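PDB 3SQZ: putative hydroxymethylglutaryl-CoA synthase from Streptococcus mutans, which probably catalyses formation of 3-hydroxy-3-methylglutaryl-CoA from acetyl-CoA and acetoacetyl-CoA through a thiolase-fold active site. Local coordinates for residues L318-L321 against S322-N326; Y402-G405 against P406-K410. All blocks are in the same frame, centred on the assembly; numbering follows the deposited sequence.

Both contacts are local and belong to the C-terminal part of the chain. Contact 1 comes first, within helix 315-326: it spans successive helical turns and closes no loop. The chain then runs through strands 335-342 and 346-354 of the large mixed sheet and on through helices 366-371 and 378-385. After strand 397-398 comes contact 2, where the loop 402-405 bends into strand 407-413 of a small antiparallel sheet. The two contacts are in series, neither nested nor crossed, and their nearest atoms lie about 15 Å apart. Contact 1 is part of the buried interior against strands 37-45 and 335-342; contact 2 ties a peripheral loop to the small sheet beside helix 85-94.

Contact 1: L318-L321 against S322-N326; sequences LGLL and SLLEN
Leu321 and Glu325 meet one turn apart on helix 315-326, a buried helix of the thiolase fold that packs against strands 37-45 and 335-342. CD1 of Leu321 lies 3.5 Å from OE2 of Glu325, the two side chains crossing at a slant. Leu321 reaches there because its CG stands anti to the backbone N (chi1 -176°), and it also packs on Ile42 and Phe44 of strand 37-45. The carboxylate is anchored beyond the helix: OE1 takes a salt bridge from Arg366 and a hydrogen bond with Tyr304, and OE2 is bonded by the backbone N of Gln363. This grip fixes the acid's rotation and would be expected to stabilise its charge.

On another face, CD1 of Leu320 sits 4.1 Å from CG of Leu324, and both side chains press on Ile336. The main chain beneath is regular: Leu324 N donates to Leu320 O over 2.9 Å, and Ser322 N to Leu318 O over 2.8 Å.

Ser322 is buried, yet its hydroxyl is satisfied by Ala300 O and Tyr304 N, bonding this helix to the end of helix 288-302 and the loop after it. Its carbonyl serves the helix's last residue: ND2 of Asn326 reaches back to Ser322 O, 2.9 Å away, arriving in the carbonyl plane on a lone pair.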
# COMPACT_ATOMS: atom_id res chain seq x y z
N LEU A 318 1.23 -4.48 0.60
CA LEU A 318 0.28 -5.43 0.04
C LEU A 318 1.04 -6.62 -0.57
O LEU A 318 0.63 -7.77 -0.42
CB LEU A 318 -0.61 -4.75 -1.00
CG LEU A 318 -1.62 -5.67 -1.70
CD1 LEU A 318 -2.60 -6.28 -0.71
CD2 LEU A 318 -2.36 -4.89 -2.78
N GLY A 319 2.14 -6.35 -1.26
CA GLY A 319 2.96 -7.42 -1.79
C GLY A 319 3.57 -8.28 -0.70
O GLY A 319 3.64 -9.51 -0.83
N LEU A 320 4.03 -7.66 0.39
CA LEU A 320 4.50 -8.42 1.54
C LEU A 320 3.39 -9.35 2.06
O LEU A 320 3.61 -10.54 2.30
CB LEU A 320 4.97 -7.47 2.65
CG LEU A 320 5.36 -8.15 3.97
CD1 LEU A 320 6.55 -9.11 3.83
CD2 LEU A 320 5.64 -7.10 5.04
N LEU A 321 2.19 -8.81 2.21
CA LEU A 321 1.07 -9.60 2.69
C LEU A 321 0.75 -10.76 1.74
O LEU A 321 0.55 -11.89 2.16
CB LEU A 321 -0.14 -8.69 2.88
CG LEU A 321 -1.39 -9.33 3.48
CD1 LEU A 321 -1.12 -9.90 4.87
CD2 LEU A 321 -2.51 -8.31 3.48
N SER A 322 0.72 -10.46 0.45
CA SER A 322 0.48 -11.46 -0.57
C SER A 322 1.54 -12.57 -0.51
O SER A 322 1.23 -13.76 -0.58
CB SER A 322 0.48 -10.77 -1.94
OG SER A 322 0.03 -11.63 -2.97
N LEU A 323 2.80 -12.16 -0.37
CA LEU A 323 3.90 -13.11 -0.21
C LEU A 323 3.67 -14.03 0.99
O LEU A 323 3.76 -15.25 0.88
CB LEU A 323 5.20 -12.34 -0.02
CG LEU A 323 6.40 -13.19 0.41
CD1 LEU A 323 6.82 -14.19 -0.68
CD2 LEU A 323 7.57 -12.29 0.81
N LEU A 324 3.37 -13.44 2.15
CA LEU A 324 3.27 -14.24 3.36
C LEU A 324 2.10 -15.20 3.32
O LEU A 324 2.18 -16.31 3.86
CB LEU A 324 3.16 -13.35 4.59
CG LEU A 324 4.35 -12.42 4.83
CD1 LEU A 324 4.23 -11.77 6.20
CD2 LEU A 324 5.68 -13.16 4.69
N GLU A 325 1.02 -14.79 2.67
CA GLU A 325 -0.20 -15.59 2.58
C GLU A 325 -0.19 -16.61 1.44
O GLU A 325 -1.03 -17.50 1.40
CB GLU A 325 -1.44 -14.68 2.51
CG GLU A 325 -1.69 -14.01 3.85
CD GLU A 325 -2.88 -13.05 3.90
OE1 GLU A 325 -3.45 -12.68 2.84
OE2 GLU A 325 -3.24 -12.67 5.03
N ASN A 326 0.77 -16.50 0.53
CA ASN A 326 0.78 -17.35 -0.65
C ASN A 326 2.06 -18.14 -0.92
O ASN A 326 2.03 -19.10 -1.68
CB ASN A 326 0.34 -16.57 -1.89
CG ASN A 326 -1.09 -16.12 -1.77
OD1 ASN A 326 -2.01 -16.89 -2.03
ND2 ASN A 326 -1.29 -14.88 -1.34

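Contact 2: Y402-G405 against P406-K410; sequences YQTG and PFALK
Thr404 faces Ala408 across the bend that carries the chain into strand 407-413. Both branches reach the same methyl: OG1 is 3.8 Å from CB of Ala408 and CG2 is 4.1 Å from it. The torsion behind this (chi1 66°) sets OG1 between the backbone N and the carbonyl carbon, where the hydroxyl can also donate to the O of Gly405 at 2.9 Å, from a position tilted 21° off that carbonyl's plane. The side chain is thereby tied to the backbone of its own neighbour while its methyl and hydroxyl border the start of the strand.

One water spans the bend as well: it accepts from Gly405 N at 2.8 Å and lies 2.7 Å from Phe407 O. No direct hydrogen bond joins 402-405 to 406-410.

Pro406 and Phe407 turn their side chains off the other way. The Phe407 ring lies against Thr87, Ala90 and Asn94 of helix 85-94, and Pro406 also touches Asn94. Backbone bonds between Ala408 and Gly420 and between Lys410 and Ile418 pair this run with strand 416-421, and Pro406 bonds Val422 just beyond. The bend leads into the first arm of an antiparallel beta-hairpin, strands 407-413 and 416-421.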
# COMPACT_ATOMS: atom_id res chain seq x y z
N TYR A 402 -23.37 4.22 -1.37
CA TYR A 402 -22.63 3.25 -2.15
C TYR A 402 -22.22 2.12 -1.23
O TYR A 402 -22.32 2.23 0.00
CB TYR A 402 -21.38 3.90 -2.75
CG TYR A 402 -21.69 4.95 -3.80
CD1 TYR A 402 -22.03 4.58 -5.10
CD2 TYR A 402 -21.62 6.30 -3.50
CE1 TYR A 402 -22.31 5.52 -6.06
CE2 TYR A 402 -21.89 7.26 -4.46
CZ TYR A 402 -22.23 6.86 -5.74
OH TYR A 402 -22.51 7.81 -6.70
N GLN A 403 -21.75 1.03 -1.81
CA GLN A 403 -21.18 -0.05 -1.01
C GLN A 403 -19.84 0.38 -0.46
O GLN A 403 -18.96 0.82 -1.21
CB GLN A 403 -20.98 -1.28 -1.87
CG GLN A 403 -22.24 -1.85 -2.46
CD GLN A 403 -21.96 -3.14 -3.17
OE1 GLN A 403 -22.01 -3.21 -4.39
NE2 GLN A 403 -21.63 -4.17 -2.40
N THR A 404 -19.68 0.24 0.85
CA THR A 404 -18.42 0.53 1.52
C THR A 404 -18.10 -0.58 2.51
O THR A 404 -18.88 -1.51 2.68
CB THR A 404 -18.47 1.88 2.28
OG1 THR A 404 -19.39 1.79 3.37
CG2 THR A 404 -18.88 3.02 1.36
N GLY A 405 -16.95 -0.46 3.17
CA GLY A 405 -16.62 -1.27 4.32
C GLY A 405 -17.30 -0.69 5.55
O GLY A 405 -18.33 0.00 5.43
N PRO A 406 -16.74 -0.96 6.74
CA PRO A 406 -17.41 -0.57 7.98
C PRO A 406 -17.57 0.93 8.19
O PRO A 406 -18.46 1.32 8.94
CB PRO A 406 -16.52 -1.19 9.07
CG PRO A 406 -15.20 -1.44 8.40
CD PRO A 406 -15.56 -1.79 6.98
N PHE A 407 -16.72 1.74 7.56
CA PHE A 407 -16.79 3.19 7.71
C PHE A 407 -17.09 3.85 6.38
O PHE A 407 -16.70 3.34 5.32
CB PHE A 407 -15.47 3.73 8.27
CG PHE A 407 -15.08 3.10 9.58
CD1 PHE A 407 -15.66 3.51 10.77
CD2 PHE A 407 -14.15 2.07 9.62
CE1 PHE A 407 -15.31 2.92 11.97
CE2 PHE A 407 -13.79 1.48 10.82
CZ PHE A 407 -14.38 1.90 12.00
N ALA A 408 -17.76 4.99 6.43
CA ALA A 408 -18.09 5.73 5.22
C ALA A 408 -18.06 7.22 5.47
O ALA A 408 -18.32 7.69 6.59
CB ALA A 408 -19.46 5.31 4.69
N LEU A 409 -17.78 7.97 4.41
CA LEU A 409 -18.06 9.39 4.37
C LEU A 409 -19.56 9.54 4.18
O LEU A 409 -20.13 9.06 3.19
CB LEU A 409 -17.32 10.03 3.20
CG LEU A 409 -17.56 11.53 2.98
CD1 LEU A 409 -16.96 12.37 4.10
CD2 LEU A 409 -16.99 11.95 1.64
N LYS A 410 -20.22 10.20 5.13
CA LYS A 410 -21.68 10.31 5.15
C LYS A 410 -22.19 11.54 4.41
O LYS A 410 -23.22 11.49 3.75
CB LYS A 410 -22.19 10.36 6.59
CG LYS A 410 -21.80 9.15 7.43
CD LYS A 410 -22.35 7.86 6.84
CE LYS A 410 -22.07 6.68 7.75
NZ LYS A 410 -22.78 6.79 9.04
O HOH W 1 -15.20 1.58 3.87